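Local coordinates for protein outer membrane porin F (Pseudomonas aeruginosa, PDB 4RLC) that forms an eight-stranded beta-barrel in the bacterial outer membrane and, as its porin name implies, probably lets small molecules pass, at residues Leu60-Tyr65 against Asn82-Asp87; Gly106-Asn111 against Met127-Ala132. All blocks are in the same frame, centred on the assembly; numbering follows the deposited sequence.

Interaction 1 (Leu60-Tyr65 against Asn82-Asp87); sequences LSYGEY and NLTSLD. With C8E ((hydroxyethyloxy)tri(ethyloxy)octane), chain C; C8E ((hydroxyethyloxy)tri(ethyloxy)octane), chain D.
Tyr-62 lays its ring beside Thr-84 and Asn-82 of the partner strand, with Thr-84 OG1 in plane at the ring edge, 3.5 Å from Tyr-62 CD1. The two strands are antiparallel neighbours in a closed eight-stranded beta-barrel. Glu-64 OE2 is also in plane at the edge, accepting a hydrogen bond from Tyr-62 OH on its anti lone pair. Asn-82 CB comes in obliquely, 3.2 Å from Tyr-62 OH, and the amide and ring planes are turned 37° apart; the detergent carbon C1 (C8E, chain C) approaches CD1 obliquely too. The second ring, that of Tyr-65, has Asn-82 N at its edge and Leu-83 CB at an oblique position.

Two hydrogen-bonded pairs, Ser-61 with Ser-85 and Gly-63 with Leu-83, supply four backbone bonds. Leu-60, Tyr-62 and Thr-84 lie on the outer face, where detergent chains stand in for lipid: Leu-60 CG is 3.6 Å from C4 of C8E (chain C), and Thr-84 CG2 is 3.6 Å from C8 of C8E (chain D). Tyr-65, Leu-83, Ser-61 and Ser-85 line the interior. There Tyr-65 OH sits 3.8 Å from Leu-83 CD1 and hydrogen-bonds to Tyr-30. At the other end of the contact, one water joins the strands, 2.6 Å from Ser-61 OG and 2.6 Å from Asp-87 OD2.

Interaction 2 (Gly106-Asn111 against Met127-Ala132); sequences GLAHQN and MANIGA. With C8E ((hydroxyethyloxy)tri(ethyloxy)octane), chain D.
Asn-129 has its CG anti to the carbonyl carbon (chi1 -59°), which brings CG to 4.1 Å from Ala-108 CB on the facing strand. Both ends of the amide, Asn-129 OD1 and ND2, lie 3.7 Å from Ala-108 CB. Met-127 turns at its thioether, chi3 -42°, and this places CE 4.4 Å from Ala-108 CB. The same methyl meets Gln-110 OE1 at 4.2 Å, the two side chains crossing obliquely.

The backbones form part of a beta hairpin in the barrel wall. Gly-106 pairs with Asn-129 and Ala-108 with Met-127, both as hydrogen-bonded antiparallel pairs. Within the two segments three pairs face each other, and the pairing runs on to Gln-110 with Met-125. On the outer face Leu-107 CD2 packs 3.8 Å from Met-127 O, while detergent touches Leu-107 and His-109.

Inside the barrel the methyls of Ala-108 and Met-127 sit among amides. Asn-129 ND2 hydrogen-bonds Asp-87 OD1 two strands away, past Gly-106 of the strand between, whereas Asn-129 OD1 is buried without any modelled partner, so this amide is gripped through its nitrogen alone.

Interactions 1 and 2 come in series along the chain and occupy four consecutive strands of one antiparallel barrel: 56-66, 80-91, 98-115 and 120-137. Their centres are about 8 Å apart, and the two middle strands are themselves neighbours, so the contacts merge into one continuous patch of wall. The seam between them is stitched by probable backbone hydrogen bonds, Asn-82 N to Asn-111 O at 2.8 Å and His-109 N to Thr-84 O at 2.9 Å. Asn-111 ND2 also bonds to Asn-82 OD1. On the outside one detergent molecule, C8E (chain D), touches both contacts, consistent with a surface that faces lipid; on the inside Leu-83 packs against Ala-108, Gln-110 and Met-127.

Interaction 1 (Leu60-Tyr65 against Asn82-Asp87)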
ATOM      1  N   LEU A  60      -2.735  -4.526  -6.348  1.00 19.14           N
ATOM      2  CA  LEU A  60      -4.053  -4.148  -5.915  1.00 19.96           C
ATOM      3  C   LEU A  60      -4.121  -4.362  -4.388  1.00 20.62           C
ATOM      4  O   LEU A  60      -3.824  -5.449  -3.845  1.00 20.00           O
ATOM      5  CB  LEU A  60      -5.069  -5.108  -6.645  1.00 22.10           C
ATOM      6  CG  LEU A  60      -6.523  -4.917  -6.252  1.00 26.51           C
ATOM      7  CD1 LEU A  60      -7.042  -3.560  -6.695  1.00 29.17           C
ATOM      8  CD2 LEU A  60      -7.370  -6.069  -6.910  1.00 31.94           C
ATOM      9  N   SER A  61      -4.515  -3.321  -3.677  1.00 19.75           N
ATOM     10  CA  SER A  61      -4.560  -3.316  -2.224  1.00 20.88           C
ATOM     11  C   SER A  61      -5.914  -2.945  -1.726  1.00 22.03           C
ATOM     12  O   SER A  61      -6.656  -2.143  -2.345  1.00 22.56           O
ATOM     13  CB  SER A  61      -3.576  -2.213  -1.692  1.00 23.50           C
ATOM     14  OG  SER A  61      -2.314  -2.554  -2.072  1.00 35.05           O
ATOM     15  N   TYR A  62      -6.280  -3.475  -0.565  1.00 19.63           N
ATOM     16  CA  TYR A  62      -7.470  -3.068   0.118  1.00 19.24           C
ATOM     17  C   TYR A  62      -7.192  -2.932   1.602  1.00 19.19           C
ATOM     18  O   TYR A  62      -6.613  -3.818   2.175  1.00 20.03           O
ATOM     19  CB  TYR A  62      -8.596  -4.096  -0.053  1.00 20.69           C
ATOM     20  CG  TYR A  62      -9.852  -3.718   0.704  1.00 23.45           C
ATOM     21  CD1 TYR A  62     -10.669  -2.692   0.246  1.00 26.28           C
ATOM     22  CD2 TYR A  62     -10.229  -4.375   1.888  1.00 24.70           C
ATOM     23  CE1 TYR A  62     -11.823  -2.327   0.924  1.00 27.19           C
ATOM     24  CE2 TYR A  62     -11.345  -3.977   2.587  1.00 26.64           C
ATOM     25  CZ  TYR A  62     -12.163  -2.995   2.077  1.00 28.44           C
ATOM     26  OH  TYR A  62     -13.278  -2.606   2.764  1.00 33.37           O
ATOM     27  N   GLY A  63      -7.708  -1.891   2.219  1.00 18.44           N
ATOM     28  CA  GLY A  63      -7.474  -1.641   3.635  1.00 19.32           C
ATOM     29  C   GLY A  63      -8.672  -0.999   4.285  1.00 19.76           C
ATOM     30  O   GLY A  63      -9.496  -0.350   3.587  1.00 21.27           O
ATOM     31  N   GLU A  64      -8.818  -1.225   5.579  1.00 19.37           N
ATOM     32  CA  GLU A  64      -9.863  -0.626   6.385  1.00 19.71           C
ATOM     33  C   GLU A  64      -9.250   0.296   7.439  1.00 22.98           C
ATOM     34  O   GLU A  64      -8.245  -0.063   8.043  1.00 21.56           O
ATOM     35  CB  GLU A  64     -10.744  -1.717   7.051  1.00 25.48           C
ATOM     36  CG  GLU A  64     -11.610  -2.365   5.947  1.00 30.03           C
ATOM     37  CD  GLU A  64     -12.623  -3.421   6.405  1.00 39.85           C
ATOM     38  OE1 GLU A  64     -12.617  -3.753   7.617  1.00 42.17           O
ATOM     39  OE2 GLU A  64     -13.407  -3.945   5.505  1.00 44.78           O
ATOM     40  N   TYR A  65      -9.932   1.419   7.681  1.00 22.90           N
ATOM     41  CA  TYR A  65      -9.492   2.396   8.676  1.00 27.08           C
ATOM     42  C   TYR A  65      -9.980   1.979  10.081  1.00 32.13           C
ATOM     43  O   TYR A  65     -11.139   1.574  10.234  1.00 34.39           O
ATOM     44  CB  TYR A  65     -10.010   3.771   8.304  1.00 30.60           C
ATOM     45  CG  TYR A  65      -9.378   4.388   7.121  1.00 29.32           C
ATOM     46  CD1 TYR A  65      -8.100   4.914   7.183  1.00 34.19           C
ATOM     47  CD2 TYR A  65     -10.060   4.490   5.918  1.00 32.46           C
ATOM     48  CE1 TYR A  65      -7.492   5.507   6.077  1.00 34.69           C
ATOM     49  CE2 TYR A  65      -9.467   5.080   4.804  1.00 32.88           C
ATOM     50  CZ  TYR A  65      -8.179   5.604   4.887  1.00 33.48           C
ATOM     51  OH  TYR A  65      -7.555   6.182   3.771  1.00 34.30           O
ATOM     52  N   ASN A  82     -12.708   2.676   4.115  1.00 23.99           N
ATOM     53  CA  ASN A  82     -11.784   1.776   3.437  1.00 21.93           C
ATOM     54  C   ASN A  82     -11.113   2.477   2.291  1.00 23.20           C
ATOM     55  O   ASN A  82     -11.495   3.610   1.916  1.00 24.25           O
ATOM     56  CB  ASN A  82     -12.484   0.510   2.991  1.00 25.90           C
ATOM     57  CG  ASN A  82     -13.667   0.799   2.099  1.00 30.37           C
ATOM     58  OD1 ASN A  82     -13.510   1.355   1.020  1.00 33.43           O
ATOM     59  ND2 ASN A  82     -14.870   0.556   2.605  1.00 36.96           N
ATOM     60  N   LEU A  83     -10.053   1.849   1.840  1.00 21.75           N
ATOM     61  CA  LEU A  83      -9.233   2.378   0.769  1.00 23.70           C
ATOM     62  C   LEU A  83      -8.839   1.253  -0.185  1.00 25.29           C
ATOM     63  O   LEU A  83      -8.228   0.251   0.267  1.00 24.75           O
ATOM     64  CB  LEU A  83      -7.997   3.039   1.375  1.00 26.90           C
ATOM     65  CG  LEU A  83      -7.023   3.759   0.442  1.00 29.88           C
ATOM     66  CD1 LEU A  83      -7.643   5.084   0.118  1.00 32.05           C
ATOM     67  CD2 LEU A  83      -5.676   4.025   1.096  1.00 36.06           C
ATOM     68  N   THR A  84      -9.118   1.409  -1.476  1.00 23.72           N
ATOM     69  CA  THR A  84      -8.730   0.433  -2.475  1.00 22.83           C
ATOM     70  C   THR A  84      -7.729   1.080  -3.383  1.00 22.51           C
ATOM     71  O   THR A  84      -7.997   2.186  -3.858  1.00 22.92           O
ATOM     72  CB  THR A  84      -9.936   0.021  -3.264  1.00 27.40           C
ATOM     73  OG1 THR A  84     -10.993  -0.352  -2.352  1.00 30.14           O
ATOM     74  CG2 THR A  84      -9.555  -1.072  -4.239  1.00 29.37           C
ATOM     75  N   SER A  85      -6.622   0.418  -3.698  1.00 22.31           N
ATOM     76  CA  SER A  85      -5.582   1.106  -4.426  1.00 23.13           C
ATOM     77  C   SER A  85      -4.950   0.224  -5.495  1.00 21.46           C
ATOM     78  O   SER A  85      -4.876  -1.005  -5.337  1.00 21.79           O
ATOM     79  CB  SER A  85      -4.530   1.517  -3.403  1.00 27.34           C
ATOM     80  OG  SER A  85      -3.547   2.291  -3.976  1.00 33.22           O
ATOM     81  N   LEU A  86      -4.583   0.829  -6.601  1.00 20.07           N
ATOM     82  CA  LEU A  86      -3.827   0.159  -7.645  1.00 21.06           C
ATOM     83  C   LEU A  86      -2.568   0.960  -7.801  1.00 19.93           C
ATOM     84  O   LEU A  86      -2.602   2.181  -8.170  1.00 19.25           O
ATOM     85  CB  LEU A  86      -4.591   0.112  -9.000  1.00 24.83           C
ATOM     86  CG  LEU A  86      -3.941  -0.699 -10.153  1.00 28.39           C
ATOM     87  CD1 LEU A  86      -3.802  -2.171  -9.838  1.00 30.50           C
ATOM     88  CD2 LEU A  86      -4.800  -0.599 -11.409  1.00 34.91           C
ATOM     89  N   ASP A  87      -1.443   0.256  -7.634  1.00 19.92           N
ATOM     90  CA  ASP A  87      -0.130   0.936  -7.634  1.00 19.60           C
ATOM     91  C   ASP A  87       0.853   0.184  -8.510  1.00 19.80           C
ATOM     92  O   ASP A  87       0.828  -1.024  -8.624  1.00 20.46           O
ATOM     93  CB  ASP A  87       0.443   1.055  -6.217  1.00 22.16           C
ATOM     94  CG  ASP A  87      -0.436   1.904  -5.315  1.00 25.93           C
ATOM     95  OD1 ASP A  87      -0.263   3.151  -5.285  1.00 28.76           O
ATOM     96  OD2 ASP A  87      -1.351   1.303  -4.641  1.00 28.21           O
TER
HETATM   97  C1  C8E C 202     -12.025  -4.451  -2.506  1.00 55.49           C
HETATM   98  C2  C8E C 202     -11.047  -4.941  -3.546  1.00 52.28           C
HETATM   99  C3  C8E C 202     -10.148  -6.087  -3.064  1.00 52.89           C
HETATM  100  C4  C8E C 202      -8.739  -5.832  -3.573  1.00 47.95           C
HETATM  101  C5  C8E C 202      -7.720  -6.923  -3.272  1.00 48.40           C
HETATM  102  C6  C8E C 202      -7.656  -7.417  -1.848  1.00 46.98           C
HETATM  103  C7  C8E C 202      -6.352  -8.181  -1.658  1.00 46.02           C
HETATM  104  C8  C8E C 202      -6.204  -8.861  -0.301  1.00 46.17           C
HETATM  105  O9  C8E C 202      -5.325  -9.994  -0.465  1.00 57.59           O
HETATM  106  C10 C8E C 202      -4.387 -10.303   0.582  1.00 61.92           C
HETATM  107  C11 C8E C 202      -4.974 -11.226   1.654  1.00 62.86           C
HETATM  108  O12 C8E C 202      -3.964 -11.759   2.547  1.00 64.47           O
HETATM  109  C13 C8E C 202      -3.563 -10.897   3.615  1.00 55.63           C
HETATM  110  C14 C8E C 202      -4.609 -10.856   4.726  1.00 58.47           C
HETATM  111  O15 C8E C 202      -4.798  -9.507   5.163  1.00 58.36           O
HETATM  112  C16 C8E C 202      -5.491  -9.358   6.398  1.00 48.69           C
HETATM  113  C17 C8E C 202      -4.844  -8.208   7.126  1.00 44.56           C
HETATM  114  O18 C8E C 202      -5.790  -7.539   7.936  1.00 50.67           O
HETATM  115  C1  C8E D 203      -8.485  -6.412 -11.223  1.00 72.62           C
HETATM  116  C2  C8E D 203      -8.908  -4.959 -11.099  1.00 70.69           C
HETATM  117  C3  C8E D 203     -10.356  -4.827 -10.632  1.00 68.22           C
HETATM  118  C4  C8E D 203     -10.464  -4.634  -9.120  1.00 69.77           C
HETATM  119  C5  C8E D 203     -10.973  -3.238  -8.746  1.00 71.56           C
HETATM  120  C6  C8E D 203      -9.906  -2.154  -8.949  1.00 68.82           C
HETATM  121  C7  C8E D 203     -10.478  -0.741  -8.837  1.00 60.84           C
HETATM  122  C8  C8E D 203      -9.895   0.039  -7.669  1.00 56.29           C
HETATM  123  O9  C8E D 203      -8.744   0.774  -8.070  1.00 51.14           O
HETATM  124  C10 C8E D 203      -8.516   2.004  -7.362  1.00 42.51           C
HETATM  125  C11 C8E D 203      -8.542   3.234  -8.266  1.00 39.14           C
HETATM  126  O12 C8E D 203      -9.827   3.824  -8.294  1.00 43.19           O
HETATM  127  C13 C8E D 203      -9.863   5.206  -8.641  1.00 50.11           C
HETATM  128  C14 C8E D 203     -11.311   5.680  -8.801  1.00 52.70           C
HETATM  129  O   HOH W   1      -1.834  -1.172  -4.188  1.00 25.17           O

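Interaction 2 (Gly106-Asn111 against Met127-Ala132)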
ATOM      1  N   GLY A 106       0.403   5.481  -7.787  1.00 21.04           N
ATOM      2  CA  GLY A 106      -0.855   4.805  -8.122  1.00 20.66           C
ATOM      3  C   GLY A 106      -2.037   5.699  -7.832  1.00 19.73           C
ATOM      4  O   GLY A 106      -1.917   6.904  -7.578  1.00 20.35           O
ATOM      5  N   LEU A 107      -3.212   5.104  -7.948  1.00 18.94           N
ATOM      6  CA  LEU A 107      -4.436   5.775  -7.709  1.00 19.91           C
ATOM      7  C   LEU A 107      -5.228   4.962  -6.675  1.00 19.90           C
ATOM      8  O   LEU A 107      -5.161   3.722  -6.647  1.00 19.84           O
ATOM      9  CB  LEU A 107      -5.237   5.769  -8.996  1.00 22.99           C
ATOM     10  CG  LEU A 107      -4.731   6.693 -10.114  1.00 26.31           C
ATOM     11  CD1 LEU A 107      -5.618   6.450 -11.343  1.00 26.95           C
ATOM     12  CD2 LEU A 107      -4.761   8.137  -9.679  1.00 29.07           C
ATOM     13  N   ALA A 108      -5.989   5.681  -5.852  1.00 20.23           N
ATOM     14  CA  ALA A 108      -6.754   5.093  -4.802  1.00 22.14           C
ATOM     15  C   ALA A 108      -8.151   5.642  -4.759  1.00 22.29           C
ATOM     16  O   ALA A 108      -8.431   6.762  -5.186  1.00 23.07           O
ATOM     17  CB  ALA A 108      -6.082   5.289  -3.406  1.00 23.19           C
ATOM     18  N   HIS A 109      -9.059   4.837  -4.235  1.00 21.58           N
ATOM     19  CA  HIS A 109     -10.394   5.260  -3.996  1.00 24.53           C
ATOM     20  C   HIS A 109     -10.716   5.032  -2.528  1.00 24.03           C
ATOM     21  O   HIS A 109     -10.524   3.895  -1.988  1.00 23.77           O
ATOM     22  CB  HIS A 109     -11.363   4.458  -4.918  1.00 28.97           C
ATOM     23  CG  HIS A 109     -12.786   4.847  -4.795  1.00 35.76           C
ATOM     24  ND1 HIS A 109     -13.349   5.893  -5.499  1.00 41.26           N
ATOM     25  CD2 HIS A 109     -13.776   4.349  -4.012  1.00 39.28           C
ATOM     26  CE1 HIS A 109     -14.627   6.015  -5.165  1.00 39.58           C
ATOM     27  NE2 HIS A 109     -14.909   5.083  -4.269  1.00 42.53           N
ATOM     28  N   GLN A 110     -11.174   6.088  -1.853  1.00 23.60           N
ATOM     29  CA  GLN A 110     -11.431   6.043  -0.436  1.00 25.70           C
ATOM     30  C   GLN A 110     -12.933   6.165  -0.213  1.00 27.17           C
ATOM     31  O   GLN A 110     -13.623   6.964  -0.900  1.00 26.37           O
ATOM     32  CB  GLN A 110     -10.647   7.232   0.202  1.00 30.64           C
ATOM     33  CG  GLN A 110     -10.720   7.357   1.698  1.00 34.68           C
ATOM     34  CD  GLN A 110     -10.025   8.615   2.204  1.00 37.40           C
ATOM     35  OE1 GLN A 110      -8.945   8.561   2.787  1.00 42.54           O
ATOM     36  NE2 GLN A 110     -10.616   9.715   1.971  1.00 36.00           N
ATOM     37  N   ASN A 111     -13.477   5.357   0.688  1.00 26.77           N
ATOM     38  CA  ASN A 111     -14.884   5.457   1.067  1.00 29.28           C
ATOM     39  C   ASN A 111     -14.898   5.633   2.559  1.00 30.34           C
ATOM     40  O   ASN A 111     -14.385   4.761   3.288  1.00 29.37           O
ATOM     41  CB  ASN A 111     -15.683   4.188   0.782  1.00 32.19           C
ATOM     42  CG  ASN A 111     -15.812   3.857  -0.647  1.00 35.77           C
ATOM     43  OD1 ASN A 111     -16.494   4.542  -1.404  1.00 43.72           O
ATOM     44  ND2 ASN A 111     -15.206   2.780  -1.042  1.00 40.38           N
ATOM     45  N   MET A 127      -7.835   9.563  -5.120  1.00 21.74           N
ATOM     46  CA  MET A 127      -6.620  10.303  -4.735  1.00 23.07           C
ATOM     47  C   MET A 127      -5.433   9.672  -5.486  1.00 22.59           C
ATOM     48  O   MET A 127      -5.531   8.577  -6.024  1.00 20.99           O
ATOM     49  CB  MET A 127      -6.430  10.187  -3.234  1.00 27.15           C
ATOM     50  CG  MET A 127      -7.585  10.768  -2.448  1.00 32.42           C
ATOM     51  SD  MET A 127      -7.304  10.444  -0.700  1.00 45.41           S
ATOM     52  CE  MET A 127      -6.714   8.768  -0.743  1.00 42.50           C
ATOM     53  N   ALA A 128      -4.357  10.433  -5.602  1.00 20.97           N
ATOM     54  CA  ALA A 128      -3.136   9.940  -6.199  1.00 23.74           C
ATOM     55  C   ALA A 128      -2.238   9.520  -5.082  1.00 23.59           C
ATOM     56  O   ALA A 128      -2.214  10.192  -4.019  1.00 25.89           O
ATOM     57  CB  ALA A 128      -2.455  11.040  -6.988  1.00 24.64           C
ATOM     58  N   ASN A 129      -1.429   8.501  -5.328  1.00 22.95           N
ATOM     59  CA  ASN A 129      -0.518   7.951  -4.318  1.00 24.91           C
ATOM     60  C   ASN A 129       0.891   8.059  -4.769  1.00 23.81           C
ATOM     61  O   ASN A 129       1.151   7.800  -5.901  1.00 23.11           O
ATOM     62  CB  ASN A 129      -0.703   6.432  -4.123  1.00 28.50           C
ATOM     63  CG  ASN A 129      -2.057   6.067  -3.700  1.00 32.61           C
ATOM     64  OD1 ASN A 129      -2.742   6.860  -3.041  1.00 33.65           O
ATOM     65  ND2 ASN A 129      -2.493   4.863  -4.077  1.00 33.58           N
ATOM     66  N   ILE A 130       1.823   8.426  -3.871  1.00 23.51           N
ATOM     67  CA  ILE A 130       3.194   8.220  -4.179  1.00 23.52           C
ATOM     68  C   ILE A 130       3.804   7.583  -2.922  1.00 24.84           C
ATOM     69  O   ILE A 130       3.353   7.830  -1.794  1.00 24.80           O
ATOM     70  CB  ILE A 130       3.877   9.577  -4.543  1.00 28.04           C
ATOM     71  CG1 ILE A 130       5.327   9.366  -4.902  1.00 32.59           C
ATOM     72  CG2 ILE A 130       3.762  10.575  -3.414  1.00 29.65           C
ATOM     73  CD1 ILE A 130       5.763  10.201  -6.066  1.00 39.36           C
ATOM     74  N   GLY A 131       4.821   6.769  -3.112  1.00 23.22           N
ATOM     75  CA  GLY A 131       5.464   6.148  -1.987  1.00 22.31           C
ATOM     76  C   GLY A 131       6.839   5.655  -2.226  1.00 19.02           C
ATOM     77  O   GLY A 131       7.327   5.562  -3.367  1.00 19.78           O
ATOM     78  N   ALA A 132       7.466   5.262  -1.129  1.00 19.63           N
ATOM     79  CA  ALA A 132       8.762   4.629  -1.199  1.00 18.79           C
ATOM     80  C   ALA A 132       8.921   3.704   0.036  1.00 19.64           C
ATOM     81  O   ALA A 132       8.283   3.848   1.086  1.00 22.55           O
ATOM     82  CB  ALA A 132       9.899   5.697  -1.174  1.00 20.46           C
TER
HETATM   83  C1  C8E D 203      -8.485  -6.412 -11.223  1.00 72.62           C
HETATM   84  C2  C8E D 203      -8.908  -4.959 -11.099  1.00 70.69           C
HETATM   85  C3  C8E D 203     -10.356  -4.827 -10.632  1.00 68.22           C
HETATM   86  C4  C8E D 203     -10.464  -4.634  -9.120  1.00 69.77           C
HETATM   87  C5  C8E D 203     -10.973  -3.238  -8.746  1.00 71.56           C
HETATM   88  C6  C8E D 203      -9.906  -2.154  -8.949  1.00 68.82           C
HETATM   89  C7  C8E D 203     -10.478  -0.741  -8.837  1.00 60.84           C
HETATM   90  C8  C8E D 203      -9.895   0.039  -7.669  1.00 56.29           C
HETATM   91  O9  C8E D 203      -8.744   0.774  -8.070  1.00 51.14           O
HETATM   92  C10 C8E D 203      -8.516   2.004  -7.362  1.00 42.51           C
HETATM   93  C11 C8E D 203      -8.542   3.234  -8.266  1.00 39.14           C
HETATM   94  O12 C8E D 203      -9.827   3.824  -8.294  1.00 43.19           O
HETATM   95  C13 C8E D 203      -9.863   5.206  -8.641  1.00 50.11           C
HETATM   96  C14 C8E D 203     -11.311   5.680  -8.801  1.00 52.70           C